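Local coordinates for protein beta-lactamase Rm3 (Uncultured bacterium, PDB 5IQK) that hydrolyses beta-lactam antibiotics as a zinc-dependent subclass B3 metallo-beta-lactamase, and so probably confers antibiotic resistance, at residues Q14-M28 with S52-F65. Numbering follows the deposited sequence.
Sequences QAPFRLFGNTYYVGM and SAPKIIANIGALGF
Helix 53-62 packs on the N-terminal beta-hairpin of the sheet, with Asn59 set against Val26 where the two backbones come nearest (CA to CA 5.3 Å). Asn59 ND2 donates to Val26 O at 3.0 Å. The bond is almost straight (172°) and in the amide plane of Asn59, yet the donor stands above the carbonyl plane, not on a lone pair. ND2 also donates to a water that accepts from Gln14 N, tying the helix to the chain that enters and leaves the hairpin. Beside this link Pro16 sets CG 3.5 Å from Asn59 O and CB against Leu63 CG (3.7 Å). Leu63 CD1 fills the angle between Tyr24 CB and Val26 CG1, each at 3.6 Å. With its CG anti to the carbonyl carbon (chi1 -58°), Phe65 points its CE2-CZ edge at one face of Tyr24, a T-shaped pair with planes at 64°; His42 makes another edge-to-face pair with Phe65. A Schellman motif with Gly64 at positive phi turns the chain out of its last helical turn and leads into Phe65. At the other end Met28, bent at chi2 and chi3, brings CE to Ser52 CB and OG, while Asn11 hydrogen-bonds OG. Such helix-on-sheet layering characterises the alpha-beta/beta-alpha sandwich of metallo-beta-lactamases.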
ATOM      1  N   GLN A  14     -15.462  -4.425   3.119  1.00 19.92           N
ATOM      2  CA  GLN A  14     -15.677  -2.991   3.166  1.00 18.50           C
ATOM      3  C   GLN A  14     -16.356  -2.578   1.877  1.00 21.64           C
ATOM      4  O   GLN A  14     -15.862  -2.876   0.796  1.00 22.15           O
ATOM      5  CB  GLN A  14     -14.355  -2.232   3.339  1.00 19.41           C
ATOM      6  CG  GLN A  14     -14.530  -0.733   3.192  1.00 23.14           C
ATOM      7  CD  GLN A  14     -15.463  -0.169   4.241  1.00 26.44           C
ATOM      8  OE1 GLN A  14     -15.217  -0.312   5.427  1.00 26.64           O
ATOM      9  NE2 GLN A  14     -16.553   0.461   3.805  1.00 24.95           N
ATOM     10  N   ALA A  15     -17.503  -1.918   1.981  1.00 23.07           N
ATOM     11  CA  ALA A  15     -18.153  -1.372   0.789  1.00 22.43           C
ATOM     12  C   ALA A  15     -17.262  -0.307   0.139  1.00 21.06           C
ATOM     13  O   ALA A  15     -16.754   0.576   0.826  1.00 22.63           O
ATOM     14  CB  ALA A  15     -19.517  -0.798   1.149  1.00 29.22           C
ATOM     15  N   PRO A  16     -17.063  -0.387  -1.190  1.00 25.53           N
ATOM     16  CA  PRO A  16     -16.170   0.560  -1.873  1.00 25.70           C
ATOM     17  C   PRO A  16     -16.755   1.971  -1.956  1.00 24.50           C
ATOM     18  O   PRO A  16     -17.969   2.126  -1.895  1.00 25.50           O
ATOM     19  CB  PRO A  16     -16.021  -0.051  -3.265  1.00 24.48           C
ATOM     20  CG  PRO A  16     -17.324  -0.752  -3.489  1.00 24.64           C
ATOM     21  CD  PRO A  16     -17.722  -1.301  -2.141  1.00 25.66           C
ATOM     22  N   PHE A  17     -15.898   2.981  -2.089  1.00 23.84           N
ATOM     23  CA  PHE A  17     -16.345   4.374  -2.120  1.00 25.34           C
ATOM     24  C   PHE A  17     -15.349   5.291  -2.832  1.00 24.91           C
ATOM     25  O   PHE A  17     -14.151   5.006  -2.917  1.00 21.53           O
ATOM     26  CB  PHE A  17     -16.586   4.903  -0.697  1.00 22.78           C
ATOM     27  CG  PHE A  17     -15.398   4.759   0.223  1.00 23.34           C
ATOM     28  CD1 PHE A  17     -14.536   5.826   0.443  1.00 20.34           C
ATOM     29  CD2 PHE A  17     -15.158   3.565   0.878  1.00 25.68           C
ATOM     30  CE1 PHE A  17     -13.441   5.695   1.288  1.00 24.68           C
ATOM     31  CE2 PHE A  17     -14.074   3.430   1.718  1.00 19.34           C
ATOM     32  CZ  PHE A  17     -13.216   4.496   1.921  1.00 21.40           C
ATOM     33  N   ARG A  18     -15.815   6.437  -3.250  1.00 23.61           N
ATOM     34  CA  ARG A  18     -14.962   7.395  -3.858  1.00 22.53           C
ATOM     35  C   ARG A  18     -14.240   8.212  -2.835  1.00 27.89           C
ATOM     36  O   ARG A  18     -14.789   8.626  -1.859  1.00 25.47           O
ATOM     37  CB  ARG A  18     -15.776   8.335  -4.751  1.00 25.08           C
ATOM     38  CG  ARG A  18     -15.002   9.520  -5.254  1.00 26.61           C
ATOM     39  CD  ARG A  18     -15.929  10.524  -5.920  1.00 30.26           C
ATOM     40  NE  ARG A  18     -15.591  10.828  -7.295  1.00 29.25           N
ATOM     41  CZ  ARG A  18     -16.378  11.500  -8.089  1.00 36.60           C
ATOM     42  NH1 ARG A  18     -17.526  11.935  -7.625  1.00 32.99           N
ATOM     43  NH2 ARG A  18     -16.026  11.770  -9.323  1.00 37.77           N
ATOM     44  N   LEU A  19     -12.971   8.446  -3.074  1.00 24.66           N
ATOM     45  CA  LEU A  19     -12.170   9.265  -2.175  1.00 25.68           C
ATOM     46  C   LEU A  19     -12.163  10.707  -2.632  1.00 30.73           C
ATOM     47  O   LEU A  19     -12.631  11.602  -1.925  1.00 33.78           O
ATOM     48  CB  LEU A  19     -10.745   8.731  -2.097  1.00 25.27           C
ATOM     49  CG  LEU A  19     -10.622   7.460  -1.280  1.00 22.67           C
ATOM     50  CD1 LEU A  19      -9.339   6.738  -1.676  1.00 21.59           C
ATOM     51  CD2 LEU A  19     -10.618   7.824   0.197  1.00 22.91           C
ATOM     52  N   PHE A  20     -11.617  10.916  -3.826  1.00 29.77           N
ATOM     53  CA  PHE A  20     -11.602  12.220  -4.466  1.00 30.02           C
ATOM     54  C   PHE A  20     -11.418  12.040  -5.964  1.00 27.13           C
ATOM     55  O   PHE A  20     -10.514  11.333  -6.399  1.00 24.10           O
ATOM     56  CB  PHE A  20     -10.498  13.107  -3.896  1.00 30.62           C
ATOM     57  CG  PHE A  20     -10.538  14.513  -4.414  1.00 34.88           C
ATOM     58  CD1 PHE A  20      -9.690  14.915  -5.437  1.00 33.79           C
ATOM     59  CD2 PHE A  20     -11.441  15.427  -3.900  1.00 35.95           C
ATOM     60  CE1 PHE A  20      -9.733  16.210  -5.925  1.00 36.52           C
ATOM     61  CE2 PHE A  20     -11.496  16.724  -4.387  1.00 39.24           C
ATOM     62  CZ  PHE A  20     -10.643  17.115  -5.400  1.00 37.70           C
ATOM     63  N   GLY A  21     -12.291  12.669  -6.746  1.00 28.04           N
ATOM     64  CA  GLY A  21     -12.211  12.616  -8.193  1.00 27.98           C
ATOM     65  C   GLY A  21     -12.217  11.206  -8.748  1.00 24.05           C
ATOM     66  O   GLY A  21     -13.147  10.439  -8.521  1.00 24.26           O
ATOM     67  N   ASN A  22     -11.150  10.850  -9.449  1.00 25.62           N
ATOM     68  CA  ASN A  22     -11.058   9.544 -10.081  1.00 25.49           C
ATOM     69  C   ASN A  22     -10.372   8.500  -9.196  1.00 21.66           C
ATOM     70  O   ASN A  22      -9.983   7.446  -9.684  1.00 21.59           O
ATOM     71  CB  ASN A  22     -10.322   9.651 -11.421  1.00 22.37           C
ATOM     72  CG  ASN A  22      -8.903  10.193 -11.272  1.00 24.07           C
ATOM     73  OD1 ASN A  22      -8.643  11.060 -10.438  1.00 28.72           O
ATOM     74  ND2 ASN A  22      -7.979   9.666 -12.067  1.00 24.83           N
ATOM     75  N   THR A  23     -10.221   8.811  -7.910  1.00 21.25           N
ATOM     76  CA  THR A  23      -9.581   7.888  -6.959  1.00 22.06           C
ATOM     77  C   THR A  23     -10.616   7.217  -6.052  1.00 20.90           C
ATOM     78  O   THR A  23     -11.363   7.904  -5.358  1.00 22.80           O
ATOM     79  CB  THR A  23      -8.542   8.615  -6.084  1.00 21.80           C
ATOM     80  OG1 THR A  23      -7.518   9.197  -6.908  1.00 23.70           O
ATOM     81  CG2 THR A  23      -7.892   7.635  -5.075  1.00 19.05           C
ATOM     82  N   TYR A  24     -10.645   5.884  -6.048  1.00 19.27           N
ATOM     83  CA  TYR A  24     -11.641   5.140  -5.267  1.00 22.84           C
ATOM     84  C   TYR A  24     -10.982   4.136  -4.331  1.00 19.49           C
ATOM     85  O   TYR A  24      -9.934   3.588  -4.668  1.00 19.98           O
ATOM     86  CB  TYR A  24     -12.585   4.368  -6.168  1.00 19.19           C
ATOM     87  CG  TYR A  24     -13.341   5.228  -7.150  1.00 19.55           C
ATOM     88  CD1 TYR A  24     -14.656   5.575  -6.910  1.00 23.92           C
ATOM     89  CD2 TYR A  24     -12.735   5.691  -8.312  1.00 23.62           C
ATOM     90  CE1 TYR A  24     -15.364   6.363  -7.809  1.00 25.86           C
ATOM     91  CE2 TYR A  24     -13.437   6.473  -9.210  1.00 21.88           C
ATOM     92  CZ  TYR A  24     -14.749   6.806  -8.945  1.00 23.84           C
ATOM     93  OH  TYR A  24     -15.452   7.589  -9.834  1.00 24.54           O
ATOM     94  N   TYR A  25     -11.633   3.851  -3.205  1.00 18.56           N
ATOM     95  CA  TYR A  25     -11.215   2.758  -2.312  1.00 20.37           C
ATOM     96  C   TYR A  25     -11.937   1.452  -2.665  1.00 19.76           C
ATOM     97  O   TYR A  25     -13.166   1.424  -2.737  1.00 23.68           O
ATOM     98  CB  TYR A  25     -11.492   3.123  -0.859  1.00 18.03           C
ATOM     99  CG  TYR A  25     -10.874   2.153   0.141  1.00 17.04           C
ATOM    100  CD1 TYR A  25      -9.547   2.280   0.521  1.00 20.36           C
ATOM    101  CD2 TYR A  25     -11.617   1.115   0.679  1.00 17.71           C
ATOM    102  CE1 TYR A  25      -8.969   1.399   1.438  1.00 19.76           C
ATOM    103  CE2 TYR A  25     -11.047   0.219   1.617  1.00 19.38           C
ATOM    104  CZ  TYR A  25      -9.729   0.374   1.971  1.00 18.94           C
ATOM    105  OH  TYR A  25      -9.160  -0.496   2.871  1.00 17.70           O
ATOM    106  N   VAL A  26     -11.183   0.376  -2.893  1.00 18.68           N
ATOM    107  CA  VAL A  26     -11.784  -0.910  -3.254  1.00 16.43           C
ATOM    108  C   VAL A  26     -11.243  -2.056  -2.393  1.00 17.46           C
ATOM    109  O   VAL A  26     -11.379  -3.233  -2.753  1.00 19.49           O
ATOM    110  CB  VAL A  26     -11.557  -1.248  -4.748  1.00 20.44           C
ATOM    111  CG1 VAL A  26     -12.335  -0.288  -5.631  1.00 19.94           C
ATOM    112  CG2 VAL A  26     -10.083  -1.204  -5.089  1.00 19.56           C
ATOM    113  N   GLY A  27     -10.660  -1.700  -1.250  1.00 18.80           N
ATOM    114  CA  GLY A  27     -10.047  -2.665  -0.359  1.00 17.48           C
ATOM    115  C   GLY A  27     -10.979  -3.251   0.697  1.00 19.92           C
ATOM    116  O   GLY A  27     -12.200  -3.329   0.517  1.00 18.15           O
ATOM    117  N   MET A  28     -10.374  -3.690   1.801  1.00 20.37           N
ATOM    118  CA  MET A  28     -11.063  -4.400   2.876  1.00 16.90           C
ATOM    119  C   MET A  28     -10.968  -3.587   4.172  1.00 17.39           C
ATOM    120  O   MET A  28     -10.395  -2.499   4.186  1.00 18.55           O
ATOM    121  CB  MET A  28     -10.453  -5.800   3.077  1.00 19.34           C
ATOM    122  CG  MET A  28     -10.753  -6.819   1.976  1.00 18.44           C
ATOM    123  SD  MET A  28     -10.176  -6.367   0.316  1.00 21.42           S
ATOM    124  CE  MET A  28      -8.431  -6.040   0.612  1.00 19.29           C
ATOM    125  N   SER A  52      -8.177 -11.829  -0.720  1.00 20.91           N
ATOM    126  CA  SER A  52      -8.685 -10.480  -0.942  1.00 20.44           C
ATOM    127  C   SER A  52      -9.032 -10.220  -2.392  1.00 20.11           C
ATOM    128  O   SER A  52      -9.871  -9.373  -2.671  1.00 22.29           O
ATOM    129  CB  SER A  52      -7.681  -9.425  -0.494  1.00 21.53           C
ATOM    130  OG  SER A  52      -7.425  -9.525   0.887  1.00 20.42           O
ATOM    131  N   ALA A  53      -8.383 -10.930  -3.311  1.00 20.19           N
ATOM    132  CA  ALA A  53      -8.548 -10.659  -4.735  1.00 22.73           C
ATOM    133  C   ALA A  53     -10.014 -10.703  -5.204  1.00 22.08           C
ATOM    134  O   ALA A  53     -10.451  -9.788  -5.900  1.00 23.81           O
ATOM    135  CB  ALA A  53      -7.691 -11.624  -5.561  1.00 24.74           C
ATOM    136  N   PRO A  54     -10.789 -11.737  -4.807  1.00 22.86           N
ATOM    137  CA  PRO A  54     -12.189 -11.694  -5.256  1.00 23.32           C
ATOM    138  C   PRO A  54     -12.985 -10.528  -4.679  1.00 23.43           C
ATOM    139  O   PRO A  54     -13.947 -10.073  -5.305  1.00 23.27           O
ATOM    140  CB  PRO A  54     -12.771 -13.028  -4.767  1.00 25.44           C
ATOM    141  CG  PRO A  54     -11.611 -13.874  -4.415  1.00 29.24           C
ATOM    142  CD  PRO A  54     -10.472 -12.987  -4.096  1.00 24.61           C
ATOM    143  N   LYS A  55     -12.615 -10.081  -3.488  1.00 24.60           N
ATOM    144  CA  LYS A  55     -13.307  -8.978  -2.847  1.00 20.44           C
ATOM    145  C   LYS A  55     -12.984  -7.679  -3.550  1.00 23.27           C
ATOM    146  O   LYS A  55     -13.870  -6.863  -3.787  1.00 25.63           O
ATOM    147  CB  LYS A  55     -12.941  -8.900  -1.372  1.00 21.36           C
ATOM    148  CG  LYS A  55     -13.455 -10.082  -0.574  1.00 26.08           C
ATOM    149  CD  LYS A  55     -13.396  -9.814   0.917  1.00 23.57           C
ATOM    150  CE  LYS A  55     -13.870 -11.008   1.703  1.00 25.07           C
ATOM    151  NZ  LYS A  55     -14.125 -10.649   3.142  1.00 21.97           N
ATOM    152  N   ILE A  56     -11.710  -7.491  -3.888  1.00 19.53           N
ATOM    153  CA  ILE A  56     -11.300  -6.302  -4.636  1.00 18.90           C
ATOM    154  C   ILE A  56     -12.002  -6.228  -5.989  1.00 22.06           C
ATOM    155  O   ILE A  56     -12.522  -5.177  -6.366  1.00 20.55           O
ATOM    156  CB  ILE A  56      -9.779  -6.278  -4.848  1.00 18.31           C
ATOM    157  CG1 ILE A  56      -9.083  -6.072  -3.494  1.00 15.80           C
ATOM    158  CG2 ILE A  56      -9.404  -5.170  -5.825  1.00 18.56           C
ATOM    159  CD1 ILE A  56      -7.540  -6.295  -3.504  1.00 14.54           C
ATOM    160  N   ILE A  57     -12.028  -7.349  -6.702  1.00 22.31           N
ATOM    161  CA  ILE A  57     -12.693  -7.431  -8.002  1.00 22.99           C
ATOM    162  C   ILE A  57     -14.186  -7.129  -7.883  1.00 25.71           C
ATOM    163  O   ILE A  57     -14.731  -6.378  -8.689  1.00 22.63           O
ATOM    164  CB  ILE A  57     -12.477  -8.817  -8.645  1.00 22.45           C
ATOM    165  CG1 ILE A  57     -10.996  -8.984  -9.016  1.00 26.20           C
ATOM    166  CG2 ILE A  57     -13.377  -9.001  -9.867  1.00 28.86           C
ATOM    167  CD1 ILE A  57     -10.625 -10.356  -9.524  1.00 25.87           C
ATOM    168  N   ALA A  58     -14.831  -7.693  -6.864  1.00 23.96           N
ATOM    169  CA  ALA A  58     -16.251  -7.445  -6.629  1.00 25.17           C
ATOM    170  C   ALA A  58     -16.483  -5.967  -6.337  1.00 26.67           C
ATOM    171  O   ALA A  58     -17.459  -5.374  -6.816  1.00 26.60           O
ATOM    172  CB  ALA A  58     -16.760  -8.305  -5.477  1.00 23.58           C
ATOM    173  N   ASN A  59     -15.567  -5.373  -5.575  1.00 23.24           N
ATOM    174  CA  ASN A  59     -15.645  -3.961  -5.219  1.00 19.86           C
ATOM    175  C   ASN A  59     -15.455  -3.027  -6.420  1.00 24.26           C
ATOM    176  O   ASN A  59     -16.101  -1.987  -6.500  1.00 25.55           O
ATOM    177  CB  ASN A  59     -14.605  -3.612  -4.135  1.00 24.58           C
ATOM    178  CG  ASN A  59     -15.003  -4.117  -2.756  1.00 24.37           C
ATOM    179  OD1 ASN A  59     -16.154  -4.480  -2.527  1.00 24.31           O
ATOM    180  ND2 ASN A  59     -14.056  -4.104  -1.816  1.00 20.49           N
ATOM    181  N   ILE A  60     -14.558  -3.390  -7.335  1.00 21.94           N
ATOM    182  CA  ILE A  60     -14.367  -2.615  -8.552  1.00 21.98           C
ATOM    183  C   ILE A  60     -15.679  -2.605  -9.346  1.00 23.70           C
ATOM    184  O   ILE A  60     -16.112  -1.557  -9.808  1.00 22.71           O
ATOM    185  CB  ILE A  60     -13.216  -3.178  -9.412  1.00 22.58           C
ATOM    186  CG1 ILE A  60     -11.878  -2.983  -8.695  1.00 23.62           C
ATOM    187  CG2 ILE A  60     -13.179  -2.524 -10.804  1.00 24.02           C
ATOM    188  CD1 ILE A  60     -10.720  -3.694  -9.361  1.00 23.13           C
ATOM    189  N   GLY A  61     -16.310  -3.771  -9.462  1.00 24.75           N
ATOM    190  CA  GLY A  61     -17.585  -3.896 -10.153  1.00 29.50           C
ATOM    191  C   GLY A  61     -18.713  -3.113  -9.511  1.00 27.39           C
ATOM    192  O   GLY A  61     -19.534  -2.500 -10.204  1.00 28.98           O
ATOM    193  N   ALA A  62     -18.763  -3.138  -8.185  1.00 25.81           N
ATOM    194  CA  ALA A  62     -19.827  -2.471  -7.439  1.00 27.11           C
ATOM    195  C   ALA A  62     -19.804  -0.968  -7.691  1.00 29.17           C
ATOM    196  O   ALA A  62     -20.839  -0.306  -7.648  1.00 27.72           O
ATOM    197  CB  ALA A  62     -19.702  -2.768  -5.951  1.00 27.48           C
ATOM    198  N   LEU A  63     -18.619  -0.445  -7.975  1.00 23.34           N
ATOM    199  CA  LEU A  63     -18.439   0.964  -8.301  1.00 25.73           C
ATOM    200  C   LEU A  63     -18.854   1.273  -9.736  1.00 23.07           C
ATOM    201  O   LEU A  63     -18.928   2.438 -10.121  1.00 26.17           O
ATOM    202  CB  LEU A  63     -16.986   1.386  -8.095  1.00 25.98           C
ATOM    203  CG  LEU A  63     -16.538   1.485  -6.632  1.00 23.57           C
ATOM    204  CD1 LEU A  63     -15.047   1.825  -6.563  1.00 22.52           C
ATOM    205  CD2 LEU A  63     -17.361   2.516  -5.877  1.00 22.96           C
ATOM    206  N   GLY A  64     -19.047   0.227 -10.533  1.00 22.86           N
ATOM    207  CA  GLY A  64     -19.392   0.391 -11.934  1.00 29.12           C
ATOM    208  C   GLY A  64     -18.197   0.324 -12.868  1.00 30.78           C
ATOM    209  O   GLY A  64     -18.287   0.762 -14.020  1.00 26.95           O
ATOM    210  N   PHE A  65     -17.080  -0.220 -12.382  1.00 27.31           N
ATOM    211  CA  PHE A  65     -15.910  -0.414 -13.236  1.00 26.58           C
ATOM    212  C   PHE A  65     -15.628  -1.898 -13.451  1.00 26.23           C
ATOM    213  O   PHE A  65     -16.320  -2.749 -12.894  1.00 27.61           O
ATOM    214  CB  PHE A  65     -14.688   0.291 -12.637  1.00 22.18           C
ATOM    215  CG  PHE A  65     -14.883   1.770 -12.441  1.00 25.33           C
ATOM    216  CD1 PHE A  65     -14.931   2.629 -13.538  1.00 25.08           C
ATOM    217  CD2 PHE A  65     -15.050   2.302 -11.169  1.00 24.56           C
ATOM    218  CE1 PHE A  65     -15.122   3.994 -13.371  1.00 25.40           C
ATOM    219  CE2 PHE A  65     -15.237   3.664 -10.992  1.00 23.65           C
ATOM    220  CZ  PHE A  65     -15.275   4.513 -12.099  1.00 29.16           C
TER
HETATM  221  O   HOH W   1     -14.042  -5.726   0.781  1.00 23.94           O